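Local coordinates for protein glucokinase (Thermus thermophilus, PDB 3VOV) that is a hexokinase of the ROK family, probably transferring phosphate from ATP to glucose and related hexoses, and binds zinc, at residues L113-L118 with A282-L287; V225-A230 with L260-R265. All coordinates share one frame; numbering follows the deposited sequence. Where two conformers were deposited one is given.

In the fold
The chain has the actin-like ATPase architecture of the ROK family, with two mixed sheets of like strand order, and the contacts fall in different parts of it. Interaction 1 pairs helix 107-118, which follows the last strand of the first sheet, with helix 284-299, which follows the last strand of the second. Interaction 2 joins helices 212-236 and 253-265 against the second sheet. Its segments are nested within the long loop that interaction 1 closes; their centres lie about 24 Å apart, and their nearest atoms about 12 Å, so the two contacts do not touch. Interaction 1 thus brings the chain back beside the first sheet, whereas interaction 2 builds one layer of the second lobe.

Interaction 1. Residues L113-L118 with A282-L287; sequences LAEHHL and AEAGLL
The two helices that lead out of the sheets of this actin-like fold meet here, the end of helix 107-118 against the first turn of helix 284-299. Ala114 makes the closest approach. Ala114 CB points at the other helix and lies 3.3 Å from the carbonyl oxygen Ala284 O, a close methyl-to-carbonyl van der Waals contact. Ala114 CB also touches Leu287 CB at 3.8 Å, so that a single methyl sits against both the carbonyl of Ala284 and the CB of Leu287, three residues further on. The Ala114 and Ala284 methyls themselves stand further apart, 4.5 Å between the CB atoms.

One turn on, Leu118 and Leu287 meet branch to branch, their side chains crossing obliquely with Leu118 CD2 4.0 Å from Leu287 CD2. In both, CG is anti to the carbonyl carbon. Leu118 chi2, at 17°, lies near an eclipsed value. Glu115 adds a polar flank: Glu115 OE2 comes within 4.4 Å of Ala284 CB, but the buried carboxylate is held elsewhere. Its OE1 accepts the backbone N-H groups of Ala120 and Arg279, and OE2 that of Leu280, so three bonds grip it; the two from Arg279 and Leu280 tie helix 107-118 to the loop before helix 284-299, and the one from Ala120 comes from just beyond its own helix. Such donors would be expected to favour the charged form.

Beyond the pair, Phe18 of strand 12-18 packs on both Leu118 and Leu287, while on the far side of helix 107-118 His116 ND1 is hydrogen-bonded to Ser127 OG in strand 127-132, placing the contact between the two sheets.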
loop_
_atom_site.group_PDB
_atom_site.type_symbol
_atom_site.label_atom_id
_atom_site.label_comp_id
_atom_site.label_asym_id
_atom_site.label_seq_id
_atom_site.Cartn_x
_atom_site.Cartn_y
_atom_site.Cartn_z
ATOM N N LEU B 113 27.354 10.213 -13.913
ATOM C CA LEU B 113 28.352 10.135 -15.009
ATOM C C LEU B 113 29.763 9.867 -14.473
ATOM O O LEU B 113 30.505 9.053 -15.005
ATOM C CB LEU B 113 28.313 11.433 -15.859
ATOM C CG LEU B 113 29.060 11.583 -17.191
ATOM C CD1 LEU B 113 28.578 10.513 -18.198
ATOM C CD2 LEU B 113 28.919 13.024 -17.783
ATOM N N ALA B 114 30.116 10.548 -13.385
ATOM C CA ALA B 114 31.391 10.433 -12.793
ATOM C C ALA B 114 31.582 9.030 -12.210
ATOM O O ALA B 114 32.582 8.383 -12.480
ATOM C CB ALA B 114 31.604 11.544 -11.713
ATOM N N GLU B 115 30.625 8.542 -11.440
ATOM C CA GLU B 115 30.745 7.165 -10.911
ATOM C C GLU B 115 30.812 6.139 -12.027
ATOM O O GLU B 115 31.488 5.091 -11.907
ATOM C CB GLU B 115 29.593 6.831 -9.949
ATOM C CG GLU B 115 29.641 7.647 -8.674
ATOM C CD GLU B 115 30.688 7.203 -7.686
ATOM O OE1 GLU B 115 31.225 6.062 -7.802
ATOM O OE2 GLU B 115 30.935 8.014 -6.742
ATOM N N HIS B 116 30.133 6.422 -13.118
ATOM C CA HIS B 116 30.192 5.531 -14.276
ATOM C C HIS B 116 31.565 5.410 -14.939
ATOM O O HIS B 116 32.020 4.309 -15.199
ATOM C CB HIS B 116 29.195 5.988 -15.325
ATOM C CG HIS B 116 29.116 5.082 -16.503
ATOM N ND1 HIS B 116 28.241 4.016 -16.561
ATOM C CD2 HIS B 116 29.780 5.097 -17.690
ATOM C CE1 HIS B 116 28.387 3.398 -17.731
ATOM N NE2 HIS B 116 29.300 4.044 -18.440
ATOM N N HIS B 117 32.163 6.555 -15.265
ATOM C CA HIS B 117 33.447 6.635 -15.920
ATOM C C HIS B 117 34.653 6.492 -15.026
ATOM O O HIS B 117 35.644 5.936 -15.449
ATOM C CB HIS B 117 33.543 7.934 -16.728
ATOM C CG HIS B 117 32.640 7.943 -17.918
ATOM N ND1 HIS B 117 32.921 7.244 -19.069
ATOM C CD2 HIS B 117 31.424 8.507 -18.105
ATOM C CE1 HIS B 117 31.927 7.397 -19.930
ATOM N NE2 HIS B 117 31.003 8.163 -19.364
ATOM N N LEU B 118 34.585 6.982 -13.806
ATOM C CA LEU B 118 35.749 7.077 -12.899
ATOM C C LEU B 118 35.582 6.347 -11.549
ATOM O O LEU B 118 36.512 6.268 -10.776
ATOM C CB LEU B 118 35.980 8.577 -12.582
ATOM C CG LEU B 118 36.752 9.513 -13.554
ATOM C CD1 LEU B 118 36.936 9.051 -14.988
ATOM C CD2 LEU B 118 36.310 11.017 -13.520
ATOM N N ALA B 282 32.810 13.579 -2.366
ATOM C CA ALA B 282 32.452 15.012 -2.517
ATOM C C ALA B 282 32.845 15.605 -3.877
ATOM O O ALA B 282 32.376 16.674 -4.277
ATOM C CB ALA B 282 33.087 15.868 -1.356
ATOM N N GLU B 283 33.684 14.901 -4.603
ATOM C CA GLU B 283 34.151 15.425 -5.867
ATOM C C GLU B 283 33.364 14.916 -7.038
ATOM O O GLU B 283 33.633 15.329 -8.170
ATOM C CB GLU B 283 35.595 14.996 -6.104
ATOM C CG GLU B 283 36.565 15.976 -5.619
ATOM C CD GLU B 283 37.944 15.697 -6.139
ATOM O OE1 GLU B 283 38.799 16.566 -5.906
ATOM O OE2 GLU B 283 38.165 14.621 -6.761
ATOM N N ALA B 284 32.444 13.995 -6.805
ATOM C CA ALA B 284 31.719 13.355 -7.929
ATOM C C ALA B 284 31.059 14.429 -8.790
ATOM O O ALA B 284 31.080 14.355 -10.000
ATOM C CB ALA B 284 30.645 12.360 -7.410
ATOM N N GLY B 285 30.488 15.449 -8.171
ATOM C CA GLY B 285 29.753 16.458 -8.967
ATOM C C GLY B 285 30.683 17.262 -9.893
ATOM O O GLY B 285 30.329 17.525 -11.040
ATOM N N LEU B 286 31.845 17.688 -9.362
ATOM C CA LEU B 286 32.865 18.395 -10.144
ATOM C C LEU B 286 33.361 17.505 -11.269
ATOM O O LEU B 286 33.412 17.942 -12.428
ATOM C CB LEU B 286 34.052 18.869 -9.255
ATOM C CG LEU B 286 35.196 19.576 -10.002
ATOM C CD1 LEU B 286 34.706 20.744 -10.790
ATOM C CD2 LEU B 286 36.368 20.024 -9.061
ATOM N N LEU B 287 33.745 16.272 -10.939
ATOM C CA LEU B 287 34.180 15.301 -11.963
ATOM C C LEU B 287 33.125 15.092 -13.056
ATOM O O LEU B 287 33.440 15.122 -14.246
ATOM C CB LEU B 287 34.559 13.955 -11.309
ATOM C CG LEU B 287 35.838 14.020 -10.466
ATOM C CD1 LEU B 287 36.041 12.746 -9.602
ATOM C CD2 LEU B 287 37.076 14.251 -11.383
#

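Interaction 2. Residues V225-A230 with L260-R265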
loop_
_atom_site.group_PDB
_atom_site.type_symbol
_atom_site.label_atom_id
_atom_site.label_comp_id
_atom_site.label_asym_id
_atom_site.label_seq_id
_atom_site.Cartn_x
_atom_site.Cartn_y
_atom_site.Cartn_z
ATOM N N VAL B 225 14.312 1.979 -0.387
ATOM C CA VAL B 225 15.418 2.257 -1.323
ATOM C C VAL B 225 15.739 0.971 -2.095
ATOM O O VAL B 225 15.850 1.021 -3.308
ATOM C CB VAL B 225 16.661 2.814 -0.625
ATOM C CG1 VAL B 225 17.817 2.939 -1.651
ATOM C CG2 VAL B 225 16.337 4.213 0.015
ATOM N N GLY B 226 15.845 -0.167 -1.395
ATOM C CA GLY B 226 16.076 -1.449 -2.038
ATOM C C GLY B 226 15.004 -1.794 -3.052
ATOM O O GLY B 226 15.280 -2.282 -4.174
ATOM N N ILE B 227 13.751 -1.561 -2.669
ATOM C CA ILE B 227 12.654 -1.862 -3.566
ATOM C C ILE B 227 12.685 -0.944 -4.785
ATOM O O ILE B 227 12.406 -1.397 -5.924
ATOM C CB ILE B 227 11.264 -1.725 -2.847
ATOM C CG1 ILE B 227 11.119 -2.815 -1.778
ATOM C CG2 ILE B 227 10.089 -1.825 -3.884
ATOM C CD1 ILE B 227 9.861 -2.586 -0.849
ATOM N N GLY B 228 12.950 0.348 -4.562
ATOM C CA GLY B 228 12.914 1.308 -5.683
ATOM C C GLY B 228 14.026 1.014 -6.688
ATOM O O GLY B 228 13.811 1.043 -7.886
ATOM N N LEU B 229 15.201 0.662 -6.194
ATOM C CA LEU B 229 16.332 0.287 -7.062
ATOM C C LEU B 229 16.052 -1.026 -7.812
ATOM O O LEU B 229 16.298 -1.122 -9.007
ATOM C CB LEU B 229 17.608 0.187 -6.233
ATOM C CG LEU B 229 18.183 1.520 -5.672
ATOM C CD1 LEU B 229 19.350 1.205 -4.734
ATOM C CD2 LEU B 229 18.629 2.473 -6.835
ATOM N N ALA B 230 15.469 -2.016 -7.131
ATOM C CA ALA B 230 15.124 -3.281 -7.821
ATOM C C ALA B 230 14.124 -3.019 -8.947
ATOM O O ALA B 230 14.190 -3.642 -9.996
ATOM C CB ALA B 230 14.533 -4.317 -6.818
ATOM N N LEU B 260 20.025 -3.864 1.091
ATOM C CA LEU B 260 20.494 -4.919 0.213
ATOM C C LEU B 260 19.581 -6.134 0.219
ATOM O O LEU B 260 19.357 -6.744 -0.817
ATOM C CB LEU B 260 21.859 -5.369 0.698
ATOM C CG LEU B 260 23.051 -4.659 0.142
ATOM C CD1 LEU B 260 24.284 -5.340 0.792
ATOM C CD2 LEU B 260 22.999 -4.938 -1.383
ATOM N N GLU B 261 19.072 -6.490 1.399
ATOM C CA GLU B 261 18.145 -7.617 1.492
ATOM C C GLU B 261 16.837 -7.320 0.722
ATOM O O GLU B 261 16.340 -8.192 -0.012
ATOM C CB GLU B 261 17.896 -8.009 2.957
ATOM C CG GLU B 261 16.884 -9.170 3.178
ATOM C CD GLU B 261 17.286 -10.517 2.550
ATOM O OE1 GLU B 261 16.389 -11.395 2.462
ATOM O OE2 GLU B 261 18.462 -10.702 2.138
ATOM N N ALA B 262 16.309 -6.093 0.827
ATOM C CA ALA B 262 15.075 -5.736 0.065
ATOM C C ALA B 262 15.342 -5.782 -1.457
ATOM O O ALA B 262 14.543 -6.297 -2.232
ATOM C CB ALA B 262 14.517 -4.355 0.490
ATOM N N TYR B 263 16.496 -5.259 -1.864
ATOM C CA TYR B 263 16.901 -5.267 -3.290
ATOM C C TYR B 263 16.959 -6.725 -3.795
ATOM O O TYR B 263 16.409 -7.056 -4.852
ATOM C CB TYR B 263 18.260 -4.547 -3.390
ATOM C CG TYR B 263 18.911 -4.511 -4.780
ATOM C CD1 TYR B 263 18.487 -3.598 -5.747
ATOM C CD2 TYR B 263 19.987 -5.349 -5.083
ATOM C CE1 TYR B 263 19.085 -3.567 -7.028
ATOM C CE2 TYR B 263 20.622 -5.292 -6.300
ATOM C CZ TYR B 263 20.173 -4.403 -7.263
ATOM O OH TYR B 263 20.808 -4.379 -8.486
ATOM N N ARG B 264 17.600 -7.607 -3.021
ATOM C CA ARG B 264 17.643 -9.025 -3.406
ATOM C C ARG B 264 16.259 -9.679 -3.422
ATOM O O ARG B 264 15.936 -10.383 -4.379
ATOM C CB ARG B 264 18.566 -9.785 -2.484
ATOM C CG ARG B 264 20.017 -9.424 -2.792
ATOM C CD ARG B 264 20.938 -10.235 -1.906
ATOM N NE ARG B 264 22.335 -9.932 -2.201
ATOM C CZ ARG B 264 23.267 -9.777 -1.264
ATOM N NH1 ARG B 264 22.924 -9.852 0.024
ATOM N NH2 ARG B 264 24.524 -9.503 -1.620
ATOM N N ARG B 265 15.440 -9.432 -2.397
ATOM C CA ARG B 265 14.051 -9.938 -2.414
ATOM C C ARG B 265 13.211 -9.445 -3.602
ATOM O O ARG B 265 12.280 -10.134 -4.020
ATOM C CB ARG B 265 13.285 -9.558 -1.134
ATOM C CG ARG B 265 13.797 -10.368 0.119
ATOM C CD ARG B 265 12.820 -10.220 1.297
ATOM N NE ARG B 265 11.537 -10.901 1.056
ATOM C CZ ARG B 265 10.368 -10.300 0.831
ATOM N NH1 ARG B 265 10.271 -8.955 0.792
ATOM N NH2 ARG B 265 9.277 -11.054 0.655
#
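Close helix-helix packing, made possible by a glycine, joins helices 212-236 and 253-265 in the second lobe of the actin-like fold. The second of these is the helical link of a beta-alpha-beta crossover between the parallel strands 240-244 and 275-277, and Leu229 and Tyr263 both rest on Leu275 of the latter strand. The axes of segments 225-230 and 260-265 approach to 7.2 Å and cross at -37°. Gly226 faces the partner helix, where a CB would collide with Ala262 CB and Tyr263 N; without one, Gly226 CA comes to 4.2 Å from Ala262 CB.

Tyr263 carries most of the remaining contact. With CG anti to its backbone N (chi1 177°), the ring reaches along the flank of helix 212-236, so that Tyr263 CD1 lies 3.9 Å from Leu229 CB and 4.2 Å from Ala230 CB. Ala230 N approaches the ring at its edge, 3.7 Å from Tyr263 CD1. The hydroxyl is hydrogen-bonded to Pro273 O, which ties the far end of the ring to the loop before strand 275-277. An alanine here would remove the ring and this bond, and would probably loosen the packing along Leu229 and Ala230. At the other flank, Ile227 touches Thr161 of a second subunit.

Gly226 O, lying in the plane of the Tyr263 ring at its edge, accepts the N-H of Ala230 within its own helix and also receives a CA-H...O contact from Tyr263 CA at 3.5 Å.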